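Local coordinates for protein involved in catabolism of external DNA (Legionella pneumophila subsp. pneumophila, PDB 2OO3) that probably methylates the N6 position of a specific adenine in 23S ribosomal RNA, with S-adenosyl-L-methionine as methyl donor, at residues F38-H43 / S148-L153; T124-L129 / V141-G146; T191-V196 / L240-P245. One frame throughout, in Å; residues are numbered along the deposited sequence.

Contact 1: F38-H43 / S148-L153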
loop_
_atom_site.group_PDB
_atom_site.type_symbol
_atom_site.label_atom_id
_atom_site.label_comp_id
_atom_site.label_asym_id
_atom_site.label_seq_id
_atom_site.Cartn_x
_atom_site.Cartn_y
_atom_site.Cartn_z
ATOM N N PHE A 38 -5.230 14.435 -5.547
ATOM C CA PHE A 38 -3.804 14.232 -5.782
ATOM C C PHE A 38 -3.398 12.854 -5.214
ATOM O O PHE A 38 -3.645 12.566 -4.030
ATOM C CB PHE A 38 -3.020 15.329 -5.046
ATOM C CG PHE A 38 -1.537 15.266 -5.246
ATOM C CD1 PHE A 38 -0.999 15.203 -6.524
ATOM C CD2 PHE A 38 -0.677 15.316 -4.162
ATOM C CE1 PHE A 38 0.355 15.174 -6.734
ATOM C CE2 PHE A 38 0.728 15.275 -4.368
ATOM C CZ PHE A 38 1.232 15.190 -5.645
ATOM N N TYR A 39 -2.776 12.020 -6.039
ATOM C CA TYR A 39 -2.320 10.722 -5.572
ATOM C C TYR A 39 -0.797 10.730 -5.674
ATOM O O TYR A 39 -0.248 10.883 -6.758
ATOM C CB TYR A 39 -2.925 9.594 -6.423
ATOM C CG TYR A 39 -2.353 8.240 -6.093
ATOM C CD1 TYR A 39 -2.815 7.523 -4.966
ATOM C CD2 TYR A 39 -1.353 7.664 -6.880
ATOM C CE1 TYR A 39 -2.292 6.276 -4.645
ATOM C CE2 TYR A 39 -0.822 6.383 -6.565
ATOM C CZ TYR A 39 -1.298 5.719 -5.447
ATOM O OH TYR A 39 -0.817 4.477 -5.099
ATOM N N LEU A 40 -0.134 10.594 -4.533
ATOM C CA LEU A 40 1.338 10.615 -4.476
ATOM C C LEU A 40 1.917 9.289 -3.966
ATOM O O LEU A 40 1.567 8.843 -2.852
ATOM C CB LEU A 40 1.808 11.790 -3.582
ATOM C CG LEU A 40 3.291 11.848 -3.201
ATOM C CD1 LEU A 40 4.138 12.044 -4.462
ATOM C CD2 LEU A 40 3.487 12.989 -2.259
ATOM N N GLU A 41 2.790 8.663 -4.768
ATOM C CA GLU A 41 3.573 7.532 -4.298
ATOM C C GLU A 41 5.012 7.908 -4.135
ATOM O O GLU A 41 5.635 8.425 -5.064
ATOM C CB GLU A 41 3.484 6.329 -5.236
ATOM C CG GLU A 41 2.204 5.545 -5.141
ATOM C CD GLU A 41 2.217 4.350 -6.095
ATOM O OE1 GLU A 41 1.147 3.884 -6.541
ATOM O OE2 GLU A 41 3.332 3.898 -6.407
ATOM N N THR A 42 5.566 7.611 -2.961
ATOM C CA THR A 42 6.968 7.940 -2.654
ATOM C C THR A 42 7.941 6.864 -3.208
ATOM O O THR A 42 9.094 7.149 -3.500
ATOM C CB THR A 42 7.162 8.063 -1.100
ATOM O OG1 THR A 42 6.542 6.933 -0.472
ATOM C CG2 THR A 42 6.474 9.319 -0.516
ATOM N N HIS A 43 7.488 5.619 -3.332
ATOM C CA HIS A 43 8.364 4.517 -3.760
ATOM C C HIS A 43 7.567 3.675 -4.775
ATOM O O HIS A 43 7.008 2.607 -4.407
ATOM C CB HIS A 43 8.741 3.592 -2.585
ATOM C CG HIS A 43 9.481 4.242 -1.453
ATOM N ND1 HIS A 43 8.858 5.022 -0.503
ATOM C CD2 HIS A 43 10.782 4.160 -1.075
ATOM C CE1 HIS A 43 9.751 5.424 0.395
ATOM N NE2 HIS A 43 10.929 4.923 0.065
ATOM N N SER A 148 11.846 12.780 0.009
ATOM C CA SER A 148 12.224 14.184 -0.062
ATOM C C SER A 148 11.149 15.016 -0.761
ATOM O O SER A 148 10.951 16.164 -0.406
ATOM C CB SER A 148 13.621 14.348 -0.715
ATOM O OG SER A 148 13.551 14.277 -2.141
ATOM N N LYS A 149 10.412 14.424 -1.697
ATOM C CA LYS A 149 9.345 15.137 -2.420
ATOM C C LYS A 149 8.113 15.498 -1.613
ATOM O O LYS A 149 7.388 16.445 -1.983
ATOM C CB LYS A 149 8.879 14.353 -3.654
ATOM C CG LYS A 149 9.694 14.602 -4.888
ATOM C CD LYS A 149 9.546 16.027 -5.360
ATOM C CE LYS A 149 10.398 16.302 -6.584
ATOM N NZ LYS A 149 10.356 17.760 -6.884
ATOM N N LEU A 150 7.845 14.747 -0.542
ATOM C CA LEU A 150 6.736 15.067 0.347
ATOM C C LEU A 150 6.697 16.573 0.688
ATOM O O LEU A 150 5.647 17.228 0.587
ATOM C CB LEU A 150 6.811 14.225 1.619
ATOM C CG LEU A 150 6.459 12.743 1.494
ATOM C CD1 LEU A 150 6.620 12.039 2.825
ATOM C CD2 LEU A 150 5.018 12.582 0.984
ATOM N N ASN A 151 7.852 17.122 1.052
ATOM C CA ASN A 151 7.950 18.506 1.460
ATOM C C ASN A 151 7.559 19.497 0.354
ATOM O O ASN A 151 6.913 20.497 0.626
ATOM C CB ASN A 151 9.371 18.751 1.986
ATOM C CG ASN A 151 9.596 20.172 2.510
ATOM O OD1 ASN A 151 10.616 20.810 2.163
ATOM N ND2 ASN A 151 8.686 20.666 3.372
ATOM N N ALA A 152 7.911 19.188 -0.895
ATOM C CA ALA A 152 7.716 20.110 -2.020
ATOM C C ALA A 152 6.301 20.119 -2.595
ATOM O O ALA A 152 5.867 21.140 -3.172
ATOM C CB ALA A 152 8.708 19.787 -3.135
ATOM N N LEU A 153 5.598 18.985 -2.463
ATOM C CA LEU A 153 4.362 18.737 -3.206
ATOM C C LEU A 153 3.101 18.901 -2.384
ATOM O O LEU A 153 2.012 18.816 -2.937
ATOM C CB LEU A 153 4.361 17.325 -3.818
ATOM C CG LEU A 153 5.491 17.028 -4.815
ATOM C CD1 LEU A 153 5.417 15.607 -5.265
ATOM C CD2 LEU A 153 5.422 17.959 -6.015
#

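Contact 2: T124-L129 / V141-G146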
loop_
_atom_site.group_PDB
_atom_site.type_symbol
_atom_site.label_atom_id
_atom_site.label_comp_id
_atom_site.label_asym_id
_atom_site.label_seq_id
_atom_site.Cartn_x
_atom_site.Cartn_y
_atom_site.Cartn_z
ATOM N N THR A 124 16.826 1.741 -13.277
ATOM C CA THR A 124 16.213 0.638 -14.027
ATOM C C THR A 124 14.715 0.555 -13.749
ATOM O O THR A 124 13.912 0.402 -14.689
ATOM C CB THR A 124 16.870 -0.727 -13.709
ATOM O OG1 THR A 124 18.266 -0.644 -14.020
ATOM C CG2 THR A 124 16.241 -1.836 -14.561
ATOM N N GLU A 125 14.354 0.636 -12.468
ATOM C CA GLU A 125 12.960 0.577 -12.053
ATOM C C GLU A 125 12.174 1.756 -12.650
ATOM O O GLU A 125 11.086 1.585 -13.216
ATOM C CB GLU A 125 12.846 0.589 -10.525
ATOM C CG GLU A 125 13.562 -0.597 -9.857
ATOM C CD GLU A 125 13.257 -1.904 -10.571
ATOM O OE1 GLU A 125 12.126 -2.410 -10.424
ATOM O OE2 GLU A 125 14.131 -2.396 -11.327
ATOM N N TYR A 126 12.749 2.945 -12.527
ATOM C CA TYR A 126 12.151 4.140 -13.108
ATOM C C TYR A 126 11.919 3.979 -14.612
ATOM O O TYR A 126 10.851 4.341 -15.125
ATOM C CB TYR A 126 13.010 5.367 -12.801
ATOM C CG TYR A 126 12.691 6.551 -13.685
ATOM C CD1 TYR A 126 11.601 7.394 -13.395
ATOM C CD2 TYR A 126 13.477 6.839 -14.801
ATOM C CE1 TYR A 126 11.307 8.510 -14.234
ATOM C CE2 TYR A 126 13.200 7.914 -15.618
ATOM C CZ TYR A 126 12.111 8.747 -15.324
ATOM O OH TYR A 126 11.851 9.807 -16.167
ATOM N N ASN A 127 12.913 3.433 -15.327
ATOM C CA ASN A 127 12.765 3.257 -16.765
ATOM C C ASN A 127 11.633 2.306 -17.126
ATOM O O ASN A 127 10.979 2.510 -18.147
ATOM C CB ASN A 127 14.077 2.812 -17.451
ATOM C CG ASN A 127 15.116 3.948 -17.563
ATOM O OD1 ASN A 127 16.281 3.738 -17.239
ATOM N ND2 ASN A 127 14.705 5.134 -18.015
ATOM N N PHE A 128 11.385 1.294 -16.288
ATOM C CA PHE A 128 10.249 0.393 -16.512
ATOM C C PHE A 128 8.938 1.077 -16.198
ATOM O O PHE A 128 7.958 0.869 -16.869
ATOM C CB PHE A 128 10.343 -0.868 -15.656
ATOM C CG PHE A 128 11.215 -1.941 -16.227
ATOM C CD1 PHE A 128 10.793 -2.699 -17.321
ATOM C CD2 PHE A 128 12.438 -2.250 -15.629
ATOM C CE1 PHE A 128 11.614 -3.714 -17.837
ATOM C CE2 PHE A 128 13.268 -3.265 -16.135
ATOM C CZ PHE A 128 12.855 -3.993 -17.244
ATOM N N LEU A 129 8.928 1.904 -15.164
ATOM C CA LEU A 129 7.722 2.651 -14.770
ATOM C C LEU A 129 7.250 3.631 -15.866
ATOM O O LEU A 129 6.054 3.922 -15.993
ATOM C CB LEU A 129 8.023 3.423 -13.485
ATOM C CG LEU A 129 6.855 4.088 -12.741
ATOM C CD1 LEU A 129 5.845 3.037 -12.273
ATOM C CD2 LEU A 129 7.454 4.821 -11.570
ATOM N N VAL A 141 5.473 10.708 -13.901
ATOM C CA VAL A 141 6.486 9.783 -13.375
ATOM C C VAL A 141 7.786 10.540 -13.170
ATOM O O VAL A 141 8.277 11.173 -14.114
ATOM C CB VAL A 141 6.726 8.637 -14.357
ATOM C CG1 VAL A 141 7.770 7.635 -13.810
ATOM C CG2 VAL A 141 5.417 7.925 -14.679
ATOM N N ASN A 142 8.343 10.472 -11.953
ATOM C CA ASN A 142 9.532 11.233 -11.563
ATOM C C ASN A 142 10.681 10.405 -10.986
ATOM O O ASN A 142 10.476 9.579 -10.094
ATOM C CB ASN A 142 9.127 12.310 -10.585
ATOM C CG ASN A 142 8.136 13.273 -11.196
ATOM O OD1 ASN A 142 8.518 14.303 -11.754
ATOM N ND2 ASN A 142 6.847 12.932 -11.113
ATOM N N HIS A 143 11.876 10.596 -11.531
ATOM C CA HIS A 143 13.072 9.906 -11.067
ATOM C C HIS A 143 13.685 10.749 -9.945
ATOM O O HIS A 143 14.448 11.684 -10.184
ATOM C CB HIS A 143 14.052 9.691 -12.237
ATOM C CG HIS A 143 15.251 8.871 -11.879
ATOM N ND1 HIS A 143 16.413 8.884 -12.631
ATOM C CD2 HIS A 143 15.475 8.016 -10.853
ATOM C CE1 HIS A 143 17.291 8.067 -12.084
ATOM N NE2 HIS A 143 16.757 7.545 -10.993
ATOM N N THR A 144 13.300 10.429 -8.712
ATOM C CA THR A 144 13.568 11.292 -7.595
ATOM C C THR A 144 13.387 10.543 -6.288
ATOM O O THR A 144 12.701 9.511 -6.230
ATOM C CB THR A 144 12.704 12.580 -7.656
ATOM O OG1 THR A 144 13.264 13.579 -6.790
ATOM C CG2 THR A 144 11.205 12.311 -7.321
ATOM N N ASP A 145 14.039 11.045 -5.240
ATOM C CA ASP A 145 13.783 10.569 -3.901
ATOM C C ASP A 145 12.375 10.974 -3.486
ATOM O O ASP A 145 12.148 12.138 -3.109
ATOM C CB ASP A 145 14.785 11.196 -2.930
ATOM C CG ASP A 145 14.751 10.541 -1.572
ATOM O OD1 ASP A 145 13.678 10.055 -1.160
ATOM O OD2 ASP A 145 15.820 10.504 -0.921
ATOM N N GLY A 146 11.434 10.030 -3.541
ATOM C CA GLY A 146 10.029 10.340 -3.176
ATOM C C GLY A 146 9.822 10.907 -1.776
ATOM O O GLY A 146 8.995 11.772 -1.574
HETATM O O HOH W 1 9.342 11.163 -16.813
#

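Contact 3: T191-V196 / L240-P245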
loop_
_atom_site.group_PDB
_atom_site.type_symbol
_atom_site.label_atom_id
_atom_site.label_comp_id
_atom_site.label_asym_id
_atom_site.label_seq_id
_atom_site.Cartn_x
_atom_site.Cartn_y
_atom_site.Cartn_z
ATOM N N THR A 191 -4.994 17.360 6.554
ATOM C CA THR A 191 -6.222 16.696 6.126
ATOM C C THR A 191 -5.978 15.634 5.052
ATOM O O THR A 191 -6.924 14.959 4.623
ATOM C CB THR A 191 -7.287 17.689 5.608
ATOM O OG1 THR A 191 -6.776 18.389 4.468
ATOM C CG2 THR A 191 -7.714 18.699 6.724
ATOM N N GLY A 192 -4.717 15.470 4.638
ATOM C CA GLY A 192 -4.364 14.435 3.666
ATOM C C GLY A 192 -4.538 13.044 4.262
ATOM O O GLY A 192 -4.484 12.866 5.486
ATOM N N LEU A 193 -4.770 12.066 3.401
ATOM C CA LEU A 193 -4.883 10.663 3.827
ATOM C C LEU A 193 -3.500 10.066 3.606
ATOM O O LEU A 193 -3.049 9.984 2.456
ATOM C CB LEU A 193 -5.946 9.933 2.997
ATOM C CG LEU A 193 -6.529 8.642 3.618
ATOM C CD1 LEU A 193 -7.674 8.105 2.781
ATOM C CD2 LEU A 193 -5.478 7.569 3.810
ATOM N N TYR A 194 -2.799 9.756 4.695
ATOM C CA TYR A 194 -1.455 9.168 4.647
ATOM C C TYR A 194 -1.523 7.656 4.948
ATOM O O TYR A 194 -2.145 7.243 5.923
ATOM C CB TYR A 194 -0.530 9.863 5.670
ATOM C CG TYR A 194 -0.341 11.354 5.383
ATOM C CD1 TYR A 194 0.728 11.811 4.606
ATOM C CD2 TYR A 194 -1.248 12.310 5.869
ATOM C CE1 TYR A 194 0.898 13.176 4.331
ATOM C CE2 TYR A 194 -1.072 13.705 5.588
ATOM C CZ TYR A 194 -0.002 14.108 4.821
ATOM O OH TYR A 194 0.174 15.458 4.535
ATOM N N CYS A 195 -0.913 6.843 4.095
ATOM C CA CYS A 195 -0.892 5.409 4.295
ATOM C C CYS A 195 0.544 4.920 4.140
ATOM O O CYS A 195 1.114 4.967 3.051
ATOM C CB CYS A 195 -1.770 4.717 3.261
ATOM S SG CYS A 195 -1.835 2.942 3.467
ATOM N N VAL A 196 1.134 4.435 5.223
ATOM C CA VAL A 196 2.520 3.937 5.146
ATOM C C VAL A 196 2.555 2.450 5.534
ATOM O O VAL A 196 1.978 2.053 6.559
ATOM C CB VAL A 196 3.489 4.792 6.008
ATOM C CG1 VAL A 196 3.050 4.836 7.467
ATOM C CG2 VAL A 196 4.970 4.318 5.882
ATOM N N LEU A 240 0.116 -1.641 8.184
ATOM C CA LEU A 240 -0.018 -0.274 7.623
ATOM C C LEU A 240 -0.552 0.689 8.678
ATOM O O LEU A 240 -1.359 0.317 9.528
ATOM C CB LEU A 240 -0.869 -0.238 6.330
ATOM C CG LEU A 240 -0.336 -1.112 5.174
ATOM C CD1 LEU A 240 -1.110 -2.439 5.066
ATOM C CD2 LEU A 240 -0.426 -0.377 3.856
ATOM N N TRP A 241 -0.034 1.910 8.637
ATOM C CA TRP A 241 -0.441 2.975 9.524
ATOM C C TRP A 241 -1.134 4.022 8.657
ATOM O O TRP A 241 -0.551 4.498 7.680
ATOM C CB TRP A 241 0.786 3.570 10.232
ATOM C CG TRP A 241 0.365 4.576 11.280
ATOM C CD1 TRP A 241 -0.114 5.833 11.068
ATOM C CD2 TRP A 241 0.360 4.375 12.687
ATOM N NE1 TRP A 241 -0.411 6.446 12.266
ATOM C CE2 TRP A 241 -0.135 5.562 13.278
ATOM C CE3 TRP A 241 0.725 3.297 13.518
ATOM C CZ2 TRP A 241 -0.279 5.711 14.673
ATOM C CZ3 TRP A 241 0.586 3.453 14.928
ATOM C CH2 TRP A 241 0.071 4.643 15.472
ATOM N N ILE A 242 -2.385 4.343 8.987
ATOM C CA ILE A 242 -3.168 5.263 8.165
ATOM C C ILE A 242 -3.588 6.440 9.016
ATOM O O ILE A 242 -4.127 6.254 10.107
ATOM C CB ILE A 242 -4.421 4.567 7.501
ATOM C CG1 ILE A 242 -3.960 3.416 6.588
ATOM C CG2 ILE A 242 -5.219 5.587 6.679
ATOM C CD1 ILE A 242 -4.988 2.394 6.257
ATOM N N ILE A 243 -3.257 7.634 8.545
ATOM C CA ILE A 243 -3.724 8.881 9.144
ATOM C C ILE A 243 -4.901 9.404 8.331
ATOM O O ILE A 243 -4.854 9.437 7.096
ATOM C CB ILE A 243 -2.620 9.935 9.157
ATOM C CG1 ILE A 243 -1.413 9.406 9.965
ATOM C CG2 ILE A 243 -3.134 11.288 9.750
ATOM C CD1 ILE A 243 -0.108 10.269 9.833
ATOM N N ASN A 244 -5.951 9.791 9.043
ATOM C CA ASN A 244 -7.223 10.204 8.459
ATOM C C ASN A 244 -7.901 9.076 7.691
ATOM O O ASN A 244 -8.305 9.249 6.538
ATOM C CB ASN A 244 -7.005 11.471 7.624
ATOM C CG ASN A 244 -6.586 12.655 8.506
ATOM O OD1 ASN A 244 -7.071 12.800 9.642
ATOM N ND2 ASN A 244 -5.684 13.485 8.004
ATOM N N PRO A 245 -8.027 7.894 8.327
ATOM C CA PRO A 245 -8.642 6.838 7.550
ATOM C C PRO A 245 -10.132 7.122 7.286
ATOM O O PRO A 245 -10.787 7.840 8.079
ATOM C CB PRO A 245 -8.478 5.602 8.438
ATOM C CG PRO A 245 -8.451 6.163 9.853
ATOM C CD PRO A 245 -7.661 7.454 9.693
#

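Contact 1: F38-H43 / S148-L153
Leu40, with CG anti to the backbone N (chi1 170°), meets Leu150 and Leu153 through its two methyls. Leu150 has CG anti to its own carbonyl carbon (chi1 -73°); the end of its side chain comes nearer the strand than its CB does. This is strand-on-helix packing in the Rossmann-like core of a class I methyltransferase. Strand 38-41 and helix 148-153 run nearly antiparallel, at 159°, with their axes 10.1 Å apart.

The two branches of Leu40 have separate partners. CD2 of Leu40 touches CD2 of Leu150 at 3.6 Å, and these two side chains pass each other at a slant. CD1 of Leu40 lies 3.9 Å from CD1 of Leu153, where the side chains cross at about a right angle. Leu150 CD2 also reaches CG2 of Thr42, at 3.9 Å, and is thus shared by two residues. No hydrogen bond spans the contact. Tyr117 of the neighbouring strand 115-119 packs on both Leu40 and Leu153.

Past the strand end the chain enters the predicted S-adenosyl-L-methionine site, to which His43 belongs. There OG1 of Thr42 is hydrogen-bonded to ND1 of His43 at 3.0 Å, while CG2 of the same threonine packs on Leu150. At the other end of the strand, Phe38 puts CZ 4.2 Å from CB of Leu153, and its CE2 lies 4.0 Å from Leu153 O.

Contact 2: T124-L129 / V141-G146
Tyr126 and His143 stack with their rings nearly parallel, the planes 17° apart, but displaced. The ring centroids are 4.8 Å from each other, which makes this an offset stack. What sits over the middle of the tyrosine ring is CB of His143, not the imidazole. It lies 3.5 Å from the ring centroid and only 9° off the normal, a clear CH-pi contact. The imidazole is shifted toward the root of the tyrosine, with His143 CG 3.9 Å from Tyr126 CG. Tyr126 has CG anti to the backbone N (chi1 163°), and its ring lies against the chain leaving strand 139-142. That chain leads on to Asp145 and Gly146 of the predicted S-adenosyl-L-methionine site.

The contact closes the beta-alpha-beta unit of strand 115-119, helix 123-129 and strand 139-142, a building block of the Rossmann-like fold. One turn further along the helix, Leu129 packs against the strand. Its CD2 meets CG1 of Val141 at 3.6 Å, the two side chains passing at a slant. The same CG1 of Val141 touches Tyr126 CE1 at 3.7 Å, so this one methyl serves both helix residues.

A water joins the two segments at the tyrosine tip. It lies 2.9 Å from Tyr126 OH and donates to Val141 O. His143 NE2 is hydrogen-bonded to Leu121 O, which restrains the rotation of the imidazole. That bond implies a proton on NE2, donated to the carbonyl. The contact itself is thus mostly apolar and aromatic, with its polar ends met by water and backbone.

Contact 3: T191-V196 / L240-P245
Asn244 ND2 donates to Gly192 O at 2.9 Å, in an almost straight bond of 172°. The acceptor lies in the amide plane of Asn244, while the donor is tilted from the carbonyl plane of Gly192. The same ND2 also bonds to Ser190 O, and two backbone carbonyls thereby hold the amide at the end of the strand pair. Asn244 has positive phi and psi (63° and 50°), the left-handed helical conformation, just after the strand.

Next come the backbone bonds of an antiparallel ladder. Tyr194 with Ile243 and Val196 with Trp241 are hydrogen-bonded pairs, each linked in both directions. Ile243 N to Tyr194 O is 2.9 Å, and the return bond from Tyr194 N to Ile243 O is longer at 3.2 Å. Cys195 and Ile242 form the non-hydrogen-bonded pair between them. CA-H groups of Leu240 and Ile242 approach the carbonyls of Val196 and Tyr194.

The side chains divide between the two faces of the sheet. On one, Cys195 SG touches Leu240 CD2 at 3.6 Å and also CG1 of Ile242. Leu193 CD2 presses on Ile242 CG2 at 3.5 Å, a tight carbon pair. On the other, CG1 of Val196 packs 3.8 Å from CB of Trp241, and Tyr194 CB lies beside Ile243 CB. Tyr194 OH is hydrogen-bonded to Phe189 O.

These strands join the parallel and antiparallel parts of the mixed sheet of this Rossmann-like methyltransferase. Strand 161-165 flanks 193-200, and 220-226 flanks 237-243. Helix 14-30 covers the face of Cys195 and Ile242, while helices 174-188 and 203-216 cover that of Tyr194, Val196 and Trp241.

Overall arrangement
From the N terminus, strand 38-41 comes first, and contact 1 closes only when the chain reaches helix 146-153. Within that long loop lies contact 2, which closes a short excursion from helix 123-129 to strand 139-142 and the turn beyond it. That turn leads straight into the helix of contact 1, and the two contacts touch there through Thr144 with Lys149 and Gly146 with Thr42. Contact 3 follows in series and crosses neither. Its centre is about 23 Å from that of contact 2. All three reach one mixed sheet: contact 2 at its edge strand 139-142, contact 1 at strand 38-41, contact 3 where antiparallel pairing begins.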